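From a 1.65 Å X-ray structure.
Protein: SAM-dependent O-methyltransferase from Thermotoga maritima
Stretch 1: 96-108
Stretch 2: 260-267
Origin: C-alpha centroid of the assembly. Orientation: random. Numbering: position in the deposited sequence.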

# COMPACT_ATOMS: atom_id res chain seq x y z
N VAL A 96 8.21 0.73 19.30
CA VAL A 96 8.54 0.83 17.89
C VAL A 96 8.57 -0.59 17.34
O VAL A 96 9.32 -1.45 17.86
N TYR A 97 7.75 -0.87 16.33
CA TYR A 97 7.62 -2.24 15.83
C TYR A 97 8.84 -2.60 15.00
O TYR A 97 9.44 -1.71 14.39
N PRO A 98 9.20 -3.88 14.99
CA PRO A 98 10.31 -4.38 14.19
C PRO A 98 10.38 -3.97 12.73
O PRO A 98 11.47 -3.71 12.23
N LYS A 99 9.24 -3.93 12.03
CA LYS A 99 9.25 -3.47 10.63
C LYS A 99 9.85 -2.06 10.54
O LYS A 99 10.50 -1.70 9.56
N ASP A 100 9.66 -1.26 11.59
CA ASP A 100 10.21 0.07 11.58
C ASP A 100 11.63 0.07 12.19
O ASP A 100 12.50 0.71 11.66
N SER A 101 11.81 -0.53 13.36
CA SER A 101 13.10 -0.46 14.05
C SER A 101 14.29 -0.95 13.20
O SER A 101 15.33 -0.33 13.19
N SER A 102 14.11 -2.05 12.47
CA SER A 102 15.16 -2.59 11.62
C SER A 102 15.59 -1.57 10.55
O SER A 102 16.79 -1.31 10.31
N PHE A 103 14.59 -0.99 9.90
CA PHE A 103 14.81 0.00 8.87
C PHE A 103 15.49 1.25 9.45
O PHE A 103 16.46 1.78 8.87
N ILE A 104 14.98 1.71 10.59
CA ILE A 104 15.54 2.91 11.21
C ILE A 104 17.00 2.69 11.57
O ILE A 104 17.84 3.54 11.30
N ALA A 105 17.33 1.53 12.12
CA ALA A 105 18.72 1.24 12.51
C ALA A 105 19.66 1.22 11.27
O ALA A 105 20.79 1.71 11.31
N MET A 106 19.18 0.70 10.14
CA MET A 106 19.98 0.70 8.95
C MET A 106 20.10 2.09 8.39
O MET A 106 21.17 2.48 7.94
N MET A 107 19.00 2.85 8.39
CA MET A 107 19.04 4.25 7.88
C MET A 107 20.01 5.14 8.69
O MET A 107 20.68 6.02 8.10
N LEU A 108 20.05 4.89 10.01
CA LEU A 108 21.02 5.53 10.94
C LEU A 108 22.46 4.99 10.82
O LEU A 108 23.40 5.54 11.46
N HIS A 260 -1.01 1.12 9.96
CA HIS A 260 -0.11 2.21 10.42
C HIS A 260 0.59 1.96 11.77
O HIS A 260 -0.03 1.58 12.75
N THR A 261 1.90 2.20 11.82
CA THR A 261 2.63 2.25 13.08
C THR A 261 3.11 3.69 13.33
O THR A 261 2.65 4.35 14.30
N ALA A 262 3.94 4.20 12.42
CA ALA A 262 4.58 5.49 12.62
C ALA A 262 5.14 6.09 11.32
O ALA A 262 5.60 5.37 10.44
N TYR A 263 5.12 7.42 11.23
CA TYR A 263 5.87 8.17 10.22
C TYR A 263 7.29 8.26 10.74
O TYR A 263 7.49 8.56 11.91
N MET A 264 8.26 7.94 9.90
CA MET A 264 9.66 7.99 10.26
C MET A 264 10.33 9.18 9.60
O MET A 264 10.24 9.32 8.37
N ILE A 265 11.03 9.99 10.38
CA ILE A 265 11.69 11.18 9.85
C ILE A 265 13.17 11.08 10.09
O ILE A 265 13.57 10.75 11.20
N PHE A 266 13.96 11.36 9.05
CA PHE A 266 15.41 11.27 9.13
C PHE A 266 16.04 12.58 8.71
O PHE A 266 15.48 13.30 7.89
N ALA A 267 17.22 12.88 9.23
CA ALA A 267 17.98 14.05 8.86
C ALA A 267 19.46 13.80 9.20
O ALA A 267 19.79 12.95 10.02

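A helix laid along a strand usually meets it through alternate strand residues, and this methyltransferase offers a compact example. Helix 98-107 runs nearly parallel to strand 263-267, their axes 7° apart in direction and 10.4 Å apart at closest approach. Met264 and Phe266 point toward the helix, whereas Tyr263 and Ala267 point away; Thr261, two residues before the strand, also faces inward.

Phe266 (chi1 m, chi2 91°) has the largest covered area. Met107, with all three chi angles in m, folds over its ring: Met107 CB lies 3.4 Å from Phe266 CE2, and Met107 CE sits over one face in a CH-pi contact, 3.9 Å from the ring centroid. The tip of the ring, Phe266 CZ, reaches Phe103 CE2 at 3.8 Å and Ile104 CG1 at 4.0 Å. Phe103 is t at chi1, Ile104 is m, t, and the Phe103 ring plane stands at 88° to that of Phe266.

Met264 (m, t, m) places its sulfur against the same two helix residues, with Met264 SD 3.8 Å from both Phe103 CD2 and Ile104 CG1; it approaches the Phe103 ring at its edge, near the ring plane. The same sulfur, Met264 SD, lies 3.8 Å from OD1 of Asp100 (chi1 m, chi2 -30°), marking the passage from apolar to polar packing.

Thr261 (chi1 p) anchors the polar end. Its OG1 donates a very short hydrogen bond of 2.5 Å to Asp100 OD2 and accepts one of 3.0 Å from Lys99 NZ, while its CG2 rests 3.7 Å from Tyr97 CD1. The CA-to-CB bond of Lys99 (p, t, t, p) points sideways, but the end of the chain comes nearer to stretch 2, and Lys99 NZ also forms a 2.9 Å salt bridge with Asp100 OD1. Water 2 donates to Asp100 OD1 (3.0 Å) and Ala262 O (2.7 Å), linking side chain to backbone across the gap; water 1 accepts from Thr261 N at 2.9 Å and, weakly, from Lys99 NZ at 3.3 Å.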

# COMPACT_ATOMS: atom_id res chain seq x y z
CB VAL A 96 9.91 1.50 17.64
CG1 VAL A 96 10.19 1.58 16.15
CG2 VAL A 96 9.95 2.90 18.25
CB TYR A 97 6.33 -2.42 15.01
CG TYR A 97 5.12 -2.45 15.92
CD1 TYR A 97 4.55 -1.28 16.38
CD2 TYR A 97 4.56 -3.67 16.34
CE1 TYR A 97 3.45 -1.29 17.25
CE2 TYR A 97 3.45 -3.69 17.20
CZ TYR A 97 2.91 -2.50 17.65
OH TYR A 97 1.81 -2.51 18.50
CB PRO A 98 10.10 -5.90 14.25
CG PRO A 98 9.55 -6.11 15.62
CD PRO A 98 8.57 -4.96 15.80
CB LYS A 99 7.83 -3.46 10.02
CG LYS A 99 6.87 -2.37 10.54
CD LYS A 99 5.64 -2.26 9.64
CE LYS A 99 4.85 -1.04 9.85
NZ LYS A 99 5.37 0.17 9.24
CB ASP A 100 9.32 1.05 12.36
CG ASP A 100 7.96 1.27 11.70
OD1 ASP A 100 7.81 1.19 10.43
OD2 ASP A 100 6.97 1.60 12.40
CB SER A 101 13.04 -1.16 15.42
OG SER A 101 12.72 -2.50 15.27
CB SER A 102 14.67 -3.92 11.00
OG SER A 102 13.43 -3.79 10.28
CB PHE A 103 13.47 0.33 8.23
CG PHE A 103 13.55 1.42 7.18
CD1 PHE A 103 14.13 1.18 5.94
CD2 PHE A 103 12.99 2.66 7.43
CE1 PHE A 103 14.18 2.19 4.97
CE2 PHE A 103 13.01 3.63 6.48
CZ PHE A 103 13.60 3.41 5.25
CB ILE A 104 14.74 3.28 12.44
CG1 ILE A 104 13.36 3.80 12.02
CG2 ILE A 104 15.51 4.28 13.26
CD1 ILE A 104 12.41 3.85 13.14
CB ALA A 105 18.81 -0.04 13.32
CB MET A 106 19.45 -0.27 7.90
CG MET A 106 20.51 -0.55 6.81
SD MET A 106 19.98 -1.81 5.68
CE MET A 106 21.40 -1.85 4.48
CB MET A 107 17.66 4.89 7.84
CG MET A 107 16.73 4.25 6.79
SD MET A 107 17.07 4.89 5.15
CE MET A 107 16.02 6.44 5.26
CB LEU A 108 20.53 5.39 12.38
CG LEU A 108 19.29 6.17 12.77
CD1 LEU A 108 18.91 5.95 14.19
CD2 LEU A 108 19.47 7.69 12.51
CB HIS A 260 -0.93 3.50 10.51
CG HIS A 260 -0.16 4.70 10.94
ND1 HIS A 260 0.80 5.29 10.15
CD2 HIS A 260 -0.26 5.47 12.05
CE1 HIS A 260 1.28 6.36 10.77
NE2 HIS A 260 0.65 6.49 11.92
CB THR A 261 3.84 1.31 13.05
OG1 THR A 261 4.59 1.48 11.83
CG2 THR A 261 3.39 -0.12 13.04
CB ALA A 262 5.73 5.34 13.64
CB TYR A 263 5.29 9.56 10.02
CG TYR A 263 3.86 9.50 9.52
CD1 TYR A 263 2.79 9.64 10.38
CD2 TYR A 263 3.59 9.21 8.18
CE1 TYR A 263 1.48 9.56 9.91
CE2 TYR A 263 2.28 9.11 7.71
CZ TYR A 263 1.24 9.30 8.57
OH TYR A 263 -0.08 9.24 8.15
CB MET A 264 10.34 6.73 9.80
CG MET A 264 9.74 5.50 10.43
SD MET A 264 10.35 3.92 9.78
CE MET A 264 9.43 3.80 8.20
CB ILE A 265 11.15 12.44 10.55
CG1 ILE A 265 9.60 12.55 10.44
CG2 ILE A 265 11.80 13.68 9.97
CD1 ILE A 265 9.00 13.61 11.33
CB PHE A 266 15.86 10.18 8.15
CG PHE A 266 15.27 8.82 8.44
CD1 PHE A 266 14.08 8.45 7.85
CD2 PHE A 266 15.88 7.95 9.29
CE1 PHE A 266 13.50 7.18 8.13
CE2 PHE A 266 15.32 6.68 9.55
CZ PHE A 266 14.12 6.33 8.97
CB ALA A 267 17.46 15.24 9.58
O HOH W 1 3.15 2.65 9.25
O HOH W 2 6.00 3.12 9.04